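Local coordinates for cytosolic phospholipase A2 delta (Homo sapiens, PDB 5IZ5), which hydrolyses membrane glycerophospholipids at the sn-2 position in a calcium-dependent reaction, preferring linoleic acid there, at residues F361-S365 against I656-S660; S365-W369 against W531-F535; W432-E437 against R523-A529; I534-N538 against T771-M775. The protein carries 3 engineered substitutions. All blocks are in the same frame, centred on the assembly; numbering follows the deposited sequence.

How the contacts relate
Reading from the N terminus, strand 360-363 runs into the nucleophile turn, where contacts 1 and 2 both open and share Ser-365. Contact 3 opens next, on helix 428-441, and is the first to close, when helix 524-531 packs back across it. A few residues on, 531-535 returns to the nucleophile and closes contact 2 around contact 3. Contact 4 leaves from the same helix start, sharing Ile-534 and Phe-535. Contact 1 then closes at 656-660, enclosing both inner loops, and contact 4 crosses it by closing last, at 771-775. Together they tie the central mixed sheet, its flanking helices and two late loops around the active site.

Contact 1 of 4, residues F361-S365 against I656-S660; sequences FSGIS and INTSS
Ser-659 and Ile-364 carry most of this contact, with Ser-362 adding the polar end. Ser-362 and Ser-659 reach for each other with their hydroxyls, and the OG of Ser-362 comes to 2.8 Å from the OG of Ser-659. The same Ser-362 OG has a weak alternative in Ser-659 O, 3.3 Å away, and its single proton could go to either. In Ser-659 the hydroxyl sits between the backbone N and the carbonyl carbon (chi1 64°), which aims OG at Ser-362 OG. Ser-659 CB packs against the strand, 3.6 Å from Gly-363 N. Ser-659 OG is also hydrogen-bonded to Ala-331 O, at the end of neighbouring strand 327-331.

Ile-364 works with two separate branches. CG2 rests 3.9 Å from Ser-659 CB, while CD1, at the end of the longer branch, runs across Asn-657 and ends 3.5 Å from its OD1. The same methyl is 3.5 Å from Thr-658 N, just after Asn-657, the centre of an inverse gamma turn. That OD1 has its polar partner in Gly-333 N, beside the substrate-binding Gly-334 and Gly-335.

The loop 656-660 thus lies along the end of strand 360-363, immediately before the catalytic Ser-365, and follows the segment that holds Asp-651, the probable proton acceptor. Buried hydroxyls answered by hydroxyls and carbonyls, next to a hydrocarbon branch laid over a turn, imply a largely buried joint that probably helps to hold the nucleophile strand, the glycine-rich loop and the aspartate loop together.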
loop_
_atom_site.group_PDB
_atom_site.type_symbol
_atom_site.label_atom_id
_atom_site.label_comp_id
_atom_site.label_asym_id
_atom_site.label_seq_id
_atom_site.Cartn_x
_atom_site.Cartn_y
_atom_site.Cartn_z
ATOM N N PHE B 361 -17.215 -6.831 1.438
ATOM C CA PHE B 361 -17.119 -7.009 -0.010
ATOM C C PHE B 361 -15.702 -6.604 -0.434
ATOM O O PHE B 361 -15.393 -5.417 -0.521
ATOM C CB PHE B 361 -18.221 -6.172 -0.679
ATOM C CG PHE B 361 -18.294 -6.279 -2.187
ATOM C CD1 PHE B 361 -17.501 -7.161 -2.918
ATOM C CD2 PHE B 361 -19.197 -5.483 -2.880
ATOM C CE1 PHE B 361 -17.598 -7.217 -4.300
ATOM C CE2 PHE B 361 -19.302 -5.543 -4.257
ATOM C CZ PHE B 361 -18.500 -6.413 -4.971
ATOM N N SER B 362 -14.841 -7.601 -0.656
ATOM C CA SER B 362 -13.446 -7.366 -1.037
ATOM C C SER B 362 -13.192 -7.689 -2.508
ATOM O O SER B 362 -13.831 -8.578 -3.095
ATOM C CB SER B 362 -12.481 -8.171 -0.162
ATOM O OG SER B 362 -12.495 -9.545 -0.504
ATOM N N GLY B 363 -12.249 -6.956 -3.094
ATOM C CA GLY B 363 -11.888 -7.143 -4.493
ATOM C C GLY B 363 -10.511 -6.603 -4.835
ATOM O O GLY B 363 -9.926 -5.797 -4.084
ATOM N N ILE B 364 -10.002 -7.074 -5.972
ATOM C CA ILE B 364 -8.734 -6.620 -6.546
ATOM C C ILE B 364 -8.896 -6.437 -8.047
ATOM O O ILE B 364 -9.835 -6.979 -8.650
ATOM C CB ILE B 364 -7.596 -7.633 -6.314
ATOM C CG1 ILE B 364 -8.030 -9.043 -6.754
ATOM C CG2 ILE B 364 -7.184 -7.640 -4.850
ATOM C CD1 ILE B 364 -6.883 -10.014 -6.913
ATOM N N SER B 365 -7.985 -5.664 -8.635
ATOM C CA SER B 365 -7.889 -5.503 -10.088
ATOM C C SER B 365 -9.246 -5.143 -10.742
ATOM O O SER B 365 -9.912 -4.242 -10.241
ATOM C CB SER B 365 -7.234 -6.730 -10.715
ATOM O OG SER B 365 -6.460 -6.318 -11.848
ATOM N N ILE B 656 -0.453 -12.635 -6.350
ATOM C CA ILE B 656 -1.489 -13.639 -6.044
ATOM C C ILE B 656 -2.896 -13.120 -6.289
ATOM O O ILE B 656 -3.282 -12.081 -5.742
ATOM C CB ILE B 656 -1.458 -14.096 -4.571
ATOM C CG1 ILE B 656 -0.074 -14.630 -4.190
ATOM C CG2 ILE B 656 -2.520 -15.168 -4.352
ATOM C CD1 ILE B 656 0.070 -15.028 -2.734
ATOM N N ASN B 657 -3.683 -13.903 -7.026
ATOM C CA ASN B 657 -4.970 -13.453 -7.543
ATOM C C ASN B 657 -6.117 -13.632 -6.548
ATOM O O ASN B 657 -7.126 -14.277 -6.861
ATOM C CB ASN B 657 -5.274 -14.186 -8.854
ATOM C CG ASN B 657 -6.448 -13.592 -9.609
ATOM O OD1 ASN B 657 -6.754 -12.405 -9.491
ATOM N ND2 ASN B 657 -7.113 -14.422 -10.404
ATOM N N THR B 658 -5.974 -13.011 -5.375
ATOM C CA THR B 658 -6.972 -13.098 -4.313
ATOM C C THR B 658 -7.142 -11.769 -3.567
ATOM O O THR B 658 -6.189 -10.992 -3.421
ATOM C CB THR B 658 -6.596 -14.178 -3.282
ATOM O OG1 THR B 658 -7.666 -14.338 -2.344
ATOM C CG2 THR B 658 -5.302 -13.816 -2.519
ATOM N N SER B 659 -8.363 -11.518 -3.102
ATOM C CA SER B 659 -8.647 -10.371 -2.240
ATOM C C SER B 659 -8.825 -10.807 -0.783
ATOM O O SER B 659 -9.315 -10.042 0.039
ATOM C CB SER B 659 -9.877 -9.608 -2.753
ATOM O OG SER B 659 -11.045 -10.392 -2.696
ATOM N N SER B 660 -8.366 -12.017 -0.464
ATOM C CA SER B 660 -8.611 -12.648 0.834
ATOM C C SER B 660 -7.957 -12.014 2.070
ATOM O O SER B 660 -8.516 -12.098 3.162
ATOM C CB SER B 660 -8.216 -14.129 0.771
ATOM O OG SER B 660 -6.839 -14.284 0.486
#

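Contact 2 of 4, residues S365-W369 against W531-F535; sequences SGSTW and WSNIF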
loop_
_atom_site.group_PDB
_atom_site.type_symbol
_atom_site.label_atom_id
_atom_site.label_comp_id
_atom_site.label_asym_id
_atom_site.label_seq_id
_atom_site.Cartn_x
_atom_site.Cartn_y
_atom_site.Cartn_z
ATOM N N SER B 365 -7.985 -5.664 -8.635
ATOM C CA SER B 365 -7.889 -5.503 -10.088
ATOM C C SER B 365 -9.246 -5.143 -10.742
ATOM O O SER B 365 -9.912 -4.242 -10.241
ATOM C CB SER B 365 -7.234 -6.730 -10.715
ATOM O OG SER B 365 -6.460 -6.318 -11.848
ATOM N N GLY B 366 -9.656 -5.816 -11.830
ATOM C CA GLY B 366 -10.915 -5.507 -12.535
ATOM C C GLY B 366 -12.188 -5.536 -11.703
ATOM O O GLY B 366 -13.164 -4.853 -12.035
ATOM N N SER B 367 -12.194 -6.330 -10.635
ATOM C CA SER B 367 -13.335 -6.361 -9.713
ATOM C C SER B 367 -13.581 -5.014 -9.037
ATOM O O SER B 367 -14.736 -4.680 -8.741
ATOM C CB SER B 367 -13.135 -7.424 -8.634
ATOM O OG SER B 367 -13.322 -8.711 -9.181
ATOM N N THR B 368 -12.509 -4.242 -8.814
ATOM C CA THR B 368 -12.624 -2.922 -8.180
ATOM C C THR B 368 -13.377 -1.929 -9.055
ATOM O O THR B 368 -13.910 -0.944 -8.541
ATOM C CB THR B 368 -11.251 -2.290 -7.817
ATOM O OG1 THR B 368 -10.506 -2.000 -9.006
ATOM C CG2 THR B 368 -10.441 -3.203 -6.903
ATOM N N TRP B 369 -13.418 -2.172 -10.365
ATOM C CA TRP B 369 -14.152 -1.291 -11.274
ATOM C C TRP B 369 -15.650 -1.394 -11.020
ATOM O O TRP B 369 -16.356 -0.384 -11.024
ATOM C CB TRP B 369 -13.869 -1.617 -12.747
ATOM C CG TRP B 369 -12.411 -1.655 -13.116
ATOM C CD1 TRP B 369 -11.359 -1.175 -12.386
ATOM C CD2 TRP B 369 -11.855 -2.181 -14.323
ATOM N NE1 TRP B 369 -10.178 -1.401 -13.049
ATOM C CE2 TRP B 369 -10.456 -2.008 -14.247
ATOM C CE3 TRP B 369 -12.408 -2.800 -15.462
ATOM C CZ2 TRP B 369 -9.597 -2.422 -15.267
ATOM C CZ3 TRP B 369 -11.554 -3.215 -16.475
ATOM C CH2 TRP B 369 -10.160 -3.025 -16.370
ATOM N N TRP B 531 -5.124 -0.139 -8.386
ATOM C CA TRP B 531 -5.701 -1.455 -8.111
ATOM C C TRP B 531 -5.592 -2.399 -9.307
ATOM O O TRP B 531 -5.441 -3.605 -9.131
ATOM C CB TRP B 531 -7.168 -1.316 -7.684
ATOM C CG TRP B 531 -7.343 -0.527 -6.413
ATOM C CD1 TRP B 531 -6.477 -0.462 -5.357
ATOM C CD2 TRP B 531 -8.465 0.280 -6.058
ATOM N NE1 TRP B 531 -6.982 0.340 -4.373
ATOM C CE2 TRP B 531 -8.205 0.811 -4.777
ATOM C CE3 TRP B 531 -9.663 0.617 -6.704
ATOM C CZ2 TRP B 531 -9.101 1.653 -4.124
ATOM C CZ3 TRP B 531 -10.548 1.463 -6.057
ATOM C CH2 TRP B 531 -10.264 1.966 -4.780
ATOM N N SER B 532 -5.690 -1.842 -10.507
ATOM C CA SER B 532 -5.633 -2.615 -11.735
ATOM C C SER B 532 -4.398 -2.279 -12.582
ATOM O O SER B 532 -4.458 -2.383 -13.815
ATOM C CB SER B 532 -6.919 -2.401 -12.547
ATOM O OG SER B 532 -7.059 -1.057 -12.979
ATOM N N ASN B 533 -3.293 -1.874 -11.938
ATOM C CA ASN B 533 -2.089 -1.471 -12.701
ATOM C C ASN B 533 -1.283 -2.597 -13.369
ATOM O O ASN B 533 -0.236 -2.347 -13.964
ATOM C CB ASN B 533 -1.172 -0.487 -11.933
ATOM C CG ASN B 533 -0.408 -1.111 -10.775
ATOM O OD1 ASN B 533 -0.346 -2.326 -10.607
ATOM N ND2 ASN B 533 0.196 -0.246 -9.956
ATOM N N ILE B 534 -1.790 -3.828 -13.312
ATOM C CA ILE B 534 -1.304 -4.872 -14.218
ATOM C C ILE B 534 -1.397 -4.347 -15.660
ATOM O O ILE B 534 -0.567 -4.668 -16.506
ATOM C CB ILE B 534 -2.081 -6.208 -14.065
ATOM C CG1 ILE B 534 -1.370 -7.341 -14.810
ATOM C CG2 ILE B 534 -3.516 -6.077 -14.568
ATOM C CD1 ILE B 534 -0.142 -7.858 -14.091
ATOM N N PHE B 535 -2.390 -3.501 -15.918
ATOM C CA PHE B 535 -2.560 -2.920 -17.246
ATOM C C PHE B 535 -1.467 -1.924 -17.635
ATOM O O PHE B 535 -1.240 -1.714 -18.825
ATOM C CB PHE B 535 -3.930 -2.270 -17.406
ATOM C CG PHE B 535 -5.055 -3.252 -17.560
ATOM C CD1 PHE B 535 -5.582 -3.583 -18.809
ATOM C CD2 PHE B 535 -5.592 -3.847 -16.443
ATOM C CE1 PHE B 535 -6.621 -4.496 -18.917
ATOM C CE2 PHE B 535 -6.621 -4.761 -16.540
ATOM C CZ PHE B 535 -7.139 -5.089 -17.780
#
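Two hydrogen bonds of unequal quality join Trp-369 and Ser-365 to segment 531-535. The good one runs from Trp-369 NE1 to Ser-532 OG, 3.1 Å long with 151° at the hydrogen, and the oxygen lies in the indole plane. Ser-532 OG is further hydrogen-bonded to Glu-528 O and to Trp-432 NE1, so one small hydroxyl serves three partners. The other bond, Ser-365 N to Trp-531 O at 3.3 Å, is weak and bent. That carbonyl oxygen also takes a CA-H...O contact, 3.2 Å from Ser-365 CA.

Within the turn, Ser-365 O accepts twice, from Thr-368 N and, at 2.6 Å, from Thr-368 OG1, which approaches nearly along the carbonyl bond. Thr-368 OG1 can do this because it stands between the backbone N and the carbonyl carbon (chi1 66°).

Packing completes the contact. Thr-368 CB reaches 3.5 Å from Trp-531 CE3 and meets that ring obliquely. The six-membered ring of Trp-369 meets the Phe-535 ring at 47°, neither stacked nor edge-to-face, with Trp-369 CH2 3.9 Å from Phe-535 CZ. Gly-366 CA sits over the centre of one indole face. The Ile-534 CG2 methyl lies beside the nucleophile's hydroxyl, 4.0 Å from Ser-365 OG.

This is the nucleophile elbow of an alpha/beta hydrolase, with the Gly-Ile-Ser-Gly-Ser sequence at residues 363-367 and a strained backbone at Ser-365. Its OG is hydrogen-bonded to Asp-651 OD2, consistent with a Ser-Asp dyad; doubly bonding Ser-365 O and holding the indole should keep the turn's shape around that hydroxyl.

Contact 3 of 4, residues W432-E437 against R523-A529; sequences WALVLE and RICFLEA
Ala-433 and Ala-529 mark the tight part, where the axes of 432-437 and 524-529 approach to 8.1 Å, their N-to-C directions 109° apart. The two CB atoms, of Ala-433 and Ala-529, touch at 3.6 Å. Ala-433 CB also sits over a face of the Phe-526 ring in a CH-pi contact. Small side chains here let the backbones close in, and Ala-433 CB comes to 3.5 Å from Cys-525 O. To one side the Trp-432 ring turns an edge to Ala-529 O, CD1 3.5 Å away, while Leu-436 CB, from the same helix as the indole, lies over one face, toward the rim.

Toward the partly exposed Arg-523 the packing gives way to charge and water. Glu-437 has CG anti to the backbone N (chi1 -173°) and an extended chain beyond, which carries its carboxylate out to the guanidinium. Arg-523 grips it side-on, NE to OE2 at 2.9 Å and NH2 to OE1 at 3.0 Å, with the two planes only 15° apart. OE2 is met by NE on its syn lone pair. A water bridges Glu-437 OE2, 2.8 Å away, and Cys-525 N at the start of the helix. Phe-526 CE2 lies over one guanidinium face, while Leu-434 CD2 lies at its edge.

Arg-523 NH1 makes a second salt bridge to Glu-415 of helix 406-422, whose Tyr-412 packs on Leu-434; on helix 367-375, Trp-369 meets Trp-432, Leu-436 and Glu-528, so both helices pack against the crossed pair.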
loop_
_atom_site.group_PDB
_atom_site.type_symbol
_atom_site.label_atom_id
_atom_site.label_comp_id
_atom_site.label_asym_id
_atom_site.label_seq_id
_atom_site.Cartn_x
_atom_site.Cartn_y
_atom_site.Cartn_z
ATOM N N TRP B 432 -2.957 5.568 -17.378
ATOM C CA TRP B 432 -3.915 4.474 -17.315
ATOM C C TRP B 432 -5.188 4.912 -16.589
ATOM O O TRP B 432 -6.292 4.558 -17.005
ATOM C CB TRP B 432 -3.276 3.262 -16.656
ATOM C CG TRP B 432 -4.213 2.157 -16.318
ATOM C CD1 TRP B 432 -4.355 1.568 -15.103
ATOM C CD2 TRP B 432 -5.136 1.499 -17.199
ATOM N NE1 TRP B 432 -5.306 0.586 -15.165
ATOM C CE2 TRP B 432 -5.804 0.521 -16.440
ATOM C CE3 TRP B 432 -5.463 1.642 -18.556
ATOM C CZ2 TRP B 432 -6.775 -0.319 -16.991
ATOM C CZ3 TRP B 432 -6.434 0.807 -19.104
ATOM C CH2 TRP B 432 -7.079 -0.161 -18.321
ATOM N N ALA B 433 -5.029 5.736 -15.555
ATOM C CA ALA B 433 -6.175 6.291 -14.838
ATOM C C ALA B 433 -7.110 7.041 -15.763
ATOM O O ALA B 433 -8.322 6.828 -15.724
ATOM C CB ALA B 433 -5.711 7.200 -13.716
ATOM N N LEU B 434 -6.549 7.892 -16.619
ATOM C CA LEU B 434 -7.362 8.741 -17.491
ATOM C C LEU B 434 -8.008 7.938 -18.615
ATOM O O LEU B 434 -9.159 8.162 -18.979
ATOM C CB LEU B 434 -6.526 9.885 -18.069
ATOM C CG LEU B 434 -5.843 10.816 -17.057
ATOM C CD1 LEU B 434 -4.947 11.810 -17.776
ATOM C CD2 LEU B 434 -6.866 11.541 -16.202
ATOM N N VAL B 435 -7.249 7.001 -19.164
ATOM C CA VAL B 435 -7.731 6.137 -20.223
ATOM C C VAL B 435 -8.822 5.189 -19.724
ATOM O O VAL B 435 -9.869 5.051 -20.358
ATOM C CB VAL B 435 -6.553 5.337 -20.806
ATOM C CG1 VAL B 435 -7.034 4.140 -21.615
ATOM C CG2 VAL B 435 -5.670 6.256 -21.638
ATOM N N LEU B 436 -8.563 4.547 -18.592
ATOM C CA LEU B 436 -9.542 3.671 -17.968
ATOM C C LEU B 436 -10.827 4.441 -17.672
ATOM O O LEU B 436 -11.918 3.962 -17.969
ATOM C CB LEU B 436 -8.982 3.073 -16.679
ATOM C CG LEU B 436 -9.927 2.201 -15.860
ATOM C CD1 LEU B 436 -10.399 0.998 -16.669
ATOM C CD2 LEU B 436 -9.248 1.755 -14.575
ATOM N N GLU B 437 -10.683 5.647 -17.122
ATOM C CA GLU B 437 -11.831 6.503 -16.844
ATOM C C GLU B 437 -12.646 6.758 -18.105
ATOM O O GLU B 437 -13.872 6.681 -18.080
ATOM C CB GLU B 437 -11.384 7.837 -16.241
ATOM C CG GLU B 437 -12.531 8.720 -15.775
ATOM C CD GLU B 437 -12.060 10.020 -15.152
ATOM O OE1 GLU B 437 -11.245 10.730 -15.777
ATOM O OE2 GLU B 437 -12.500 10.333 -14.028
ATOM N N ARG B 523 -9.489 11.821 -7.707
ATOM C CA ARG B 523 -10.603 11.167 -8.366
ATOM C C ARG B 523 -10.414 9.644 -8.278
ATOM O O ARG B 523 -9.282 9.163 -8.305
ATOM C CB ARG B 523 -10.592 11.610 -9.834
ATOM C CG ARG B 523 -11.936 11.891 -10.432
ATOM C CD ARG B 523 -11.864 12.940 -11.528
ATOM N NE ARG B 523 -11.134 12.511 -12.729
ATOM C CZ ARG B 523 -10.028 13.086 -13.216
ATOM N NH1 ARG B 523 -9.450 14.120 -12.606
ATOM N NH2 ARG B 523 -9.481 12.620 -14.332
ATOM N N ILE B 524 -11.510 8.888 -8.187
ATOM C CA ILE B 524 -11.414 7.444 -7.949
ATOM C C ILE B 524 -10.710 6.661 -9.066
ATOM O O ILE B 524 -10.105 5.624 -8.791
ATOM C CB ILE B 524 -12.781 6.782 -7.610
ATOM C CG1 ILE B 524 -12.542 5.353 -7.097
ATOM C CG2 ILE B 524 -13.714 6.782 -8.810
ATOM C CD1 ILE B 524 -13.166 5.050 -5.764
ATOM N N CYS B 525 -10.751 7.164 -10.297
ATOM C CA CYS B 525 -10.032 6.520 -11.399
ATOM C C CYS B 525 -8.537 6.354 -11.111
ATOM O O CYS B 525 -7.921 5.424 -11.622
ATOM C CB CYS B 525 -10.231 7.268 -12.723
ATOM S SG CYS B 525 -9.616 8.969 -12.771
ATOM N N PHE B 526 -7.964 7.234 -10.289
ATOM C CA PHE B 526 -6.551 7.134 -9.922
ATOM C C PHE B 526 -6.295 5.982 -8.972
ATOM O O PHE B 526 -5.229 5.380 -9.017
ATOM C CB PHE B 526 -6.014 8.460 -9.360
ATOM C CG PHE B 526 -5.928 9.534 -10.393
ATOM C CD1 PHE B 526 -4.813 9.643 -11.217
ATOM C CD2 PHE B 526 -6.990 10.406 -10.588
ATOM C CE1 PHE B 526 -4.755 10.616 -12.203
ATOM C CE2 PHE B 526 -6.936 11.383 -11.565
ATOM C CZ PHE B 526 -5.820 11.485 -12.375
ATOM N N LEU B 527 -7.257 5.675 -8.111
ATOM C CA LEU B 527 -7.147 4.496 -7.273
ATOM C C LEU B 527 -7.439 3.233 -8.084
ATOM O O LEU B 527 -6.751 2.232 -7.931
ATOM C CB LEU B 527 -8.076 4.586 -6.064
ATOM C CG LEU B 527 -7.784 5.716 -5.075
ATOM C CD1 LEU B 527 -8.659 5.546 -3.847
ATOM C CD2 LEU B 527 -6.319 5.765 -4.662
ATOM N N GLU B 528 -8.450 3.285 -8.941
ATOM C CA GLU B 528 -8.735 2.170 -9.838
ATOM C C GLU B 528 -7.511 1.800 -10.671
ATOM O O GLU B 528 -7.252 0.619 -10.908
ATOM C CB GLU B 528 -9.916 2.497 -10.750
ATOM C CG GLU B 528 -11.243 2.464 -10.019
ATOM C CD GLU B 528 -12.380 2.992 -10.864
ATOM O OE1 GLU B 528 -12.411 4.209 -11.141
ATOM O OE2 GLU B 528 -13.244 2.186 -11.260
ATOM N N ALA B 529 -6.751 2.810 -11.090
ATOM C CA ALA B 529 -5.535 2.589 -11.871
ATOM C C ALA B 529 -4.474 1.816 -11.090
ATOM O O ALA B 529 -3.833 0.947 -11.665
ATOM C CB ALA B 529 -4.967 3.907 -12.356
HETATM O O HOH W 1 -12.794 8.827 -11.683
#

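Contact 4 of 4, residues I534-N538 against T771-M775; sequences IFSLN and TLSNM
The ring of Phe-535 presents its edge to Leu-772, in the type I beta turn that runs from Thr-771 to Asn-774. Phe-535 CZ comes to 3.5 Å from Leu-772 O and CE1 to 3.7 Å from the same oxygen, which lies near the ring plane, where the hydrogens of the aromatic rim face it. Ser-773 CA approaches obliquely, 4.1 Å from Phe-535 CE1. Trp-432 of helix 428-441 is stacked on the ring. With CG anti to the carbonyl carbon (chi1 -74°), the side chain swings off helix 534-543 and brings its far end to the turn.

The second flat group is the amide of Asn-538, about one helical turn on. The Leu-772 and Asn-538 side chains cross at about a right angle, CD2 of the leucine lying 3.8 Å from Asn-538 ND2. The amide oxygen is turned to Arg-577, accepting from its NH1. Ser-773 OG is likewise hydrogen-bonded to Arg-577 O, so both sides of the contact are also tied to that one residue outside it.

The turn itself is closed by Asn-774 N to Thr-771 O, 3.0 Å. Leu-772 N and Thr-771 OG1 are also hydrogen-bonded to Glu-567 OE1. The contact thus joins the start of helix 534-543, close to the nucleophile and to substrate-binding Gly-335, to the loop that leads into helix 779-794. At its polar edge, Asn-538 ND2 stands 3.2 Å from Ser-773 OG.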
loop_
_atom_site.group_PDB
_atom_site.type_symbol
_atom_site.label_atom_id
_atom_site.label_comp_id
_atom_site.label_asym_id
_atom_site.label_seq_id
_atom_site.Cartn_x
_atom_site.Cartn_y
_atom_site.Cartn_z
ATOM N N ILE B 534 -1.790 -3.828 -13.312
ATOM C CA ILE B 534 -1.304 -4.872 -14.218
ATOM C C ILE B 534 -1.397 -4.347 -15.660
ATOM O O ILE B 534 -0.567 -4.668 -16.506
ATOM C CB ILE B 534 -2.081 -6.208 -14.065
ATOM C CG1 ILE B 534 -1.370 -7.341 -14.810
ATOM C CG2 ILE B 534 -3.516 -6.077 -14.568
ATOM C CD1 ILE B 534 -0.142 -7.858 -14.091
ATOM N N PHE B 535 -2.390 -3.501 -15.918
ATOM C CA PHE B 535 -2.560 -2.920 -17.246
ATOM C C PHE B 535 -1.467 -1.924 -17.635
ATOM O O PHE B 535 -1.240 -1.714 -18.825
ATOM C CB PHE B 535 -3.930 -2.270 -17.406
ATOM C CG PHE B 535 -5.055 -3.252 -17.560
ATOM C CD1 PHE B 535 -5.582 -3.583 -18.809
ATOM C CD2 PHE B 535 -5.592 -3.847 -16.443
ATOM C CE1 PHE B 535 -6.621 -4.496 -18.917
ATOM C CE2 PHE B 535 -6.621 -4.761 -16.540
ATOM C CZ PHE B 535 -7.139 -5.089 -17.780
ATOM N N SER B 536 -0.809 -1.305 -16.652
ATOM C CA SER B 536 0.375 -0.483 -16.900
ATOM C C SER B 536 1.489 -1.327 -17.489
ATOM O O SER B 536 2.193 -0.890 -18.392
ATOM C CB SER B 536 0.883 0.187 -15.617
ATOM O OG SER B 536 -0.113 1.016 -15.059
ATOM N N LEU B 537 1.654 -2.538 -16.974
ATOM C CA LEU B 537 2.659 -3.428 -17.520
ATOM C C LEU B 537 2.257 -3.940 -18.900
ATOM O O LEU B 537 3.107 -4.070 -19.773
ATOM C CB LEU B 537 2.919 -4.586 -16.560
ATOM C CG LEU B 537 3.763 -5.780 -17.024
ATOM C CD1 LEU B 537 4.329 -6.501 -15.813
ATOM C CD2 LEU B 537 2.968 -6.767 -17.874
ATOM N N ASN B 538 0.975 -4.224 -19.110
ATOM C CA ASN B 538 0.523 -4.639 -20.437
ATOM C C ASN B 538 0.682 -3.531 -21.474
ATOM O O ASN B 538 0.944 -3.798 -22.648
ATOM C CB ASN B 538 -0.923 -5.108 -20.426
ATOM C CG ASN B 538 -1.102 -6.414 -19.689
ATOM O OD1 ASN B 538 -0.129 -7.052 -19.281
ATOM N ND2 ASN B 538 -2.349 -6.814 -19.504
ATOM N N THR B 771 -10.735 -12.244 -22.785
ATOM C CA THR B 771 -9.317 -12.226 -22.439
ATOM C C THR B 771 -8.959 -10.938 -21.679
ATOM O O THR B 771 -9.597 -9.903 -21.867
ATOM C CB THR B 771 -8.430 -12.417 -23.697
ATOM O OG1 THR B 771 -7.062 -12.544 -23.304
ATOM C CG2 THR B 771 -8.563 -11.257 -24.678
ATOM N N LEU B 772 -7.933 -11.029 -20.836
ATOM C CA LEU B 772 -7.567 -9.971 -19.883
ATOM C C LEU B 772 -7.605 -8.564 -20.464
ATOM O O LEU B 772 -8.259 -7.678 -19.925
ATOM C CB LEU B 772 -6.169 -10.230 -19.314
ATOM C CG LEU B 772 -5.671 -9.288 -18.214
ATOM C CD1 LEU B 772 -6.580 -9.327 -16.998
ATOM C CD2 LEU B 772 -4.248 -9.662 -17.832
ATOM N N SER B 773 -6.910 -8.359 -21.571
ATOM C CA SER B 773 -6.756 -7.010 -22.092
ATOM C C SER B 773 -7.912 -6.525 -22.948
ATOM O O SER B 773 -7.948 -5.353 -23.263
ATOM C CB SER B 773 -5.442 -6.867 -22.846
ATOM O OG SER B 773 -4.351 -7.002 -21.948
ATOM N N ASN B 774 -8.843 -7.396 -23.343
ATOM C CA ASN B 774 -9.955 -6.952 -24.177
ATOM C C ASN B 774 -10.863 -6.016 -23.397
ATOM O O ASN B 774 -11.339 -6.359 -22.321
ATOM C CB ASN B 774 -10.762 -8.132 -24.726
ATOM C CG ASN B 774 -11.827 -7.700 -25.721
ATOM O OD1 ASN B 774 -11.801 -6.581 -26.235
ATOM N ND2 ASN B 774 -12.769 -8.592 -26.004
ATOM N N MET B 775 -11.085 -4.834 -23.963
ATOM C CA MET B 775 -11.916 -3.808 -23.354
ATOM C C MET B 775 -13.120 -3.459 -24.236
ATOM O O MET B 775 -13.791 -2.454 -24.004
ATOM C CB MET B 775 -11.063 -2.557 -23.080
ATOM C CG MET B 775 -10.131 -2.667 -21.873
ATOM S SD MET B 775 -10.961 -2.800 -20.267
ATOM C CE MET B 775 -12.295 -1.618 -20.432
#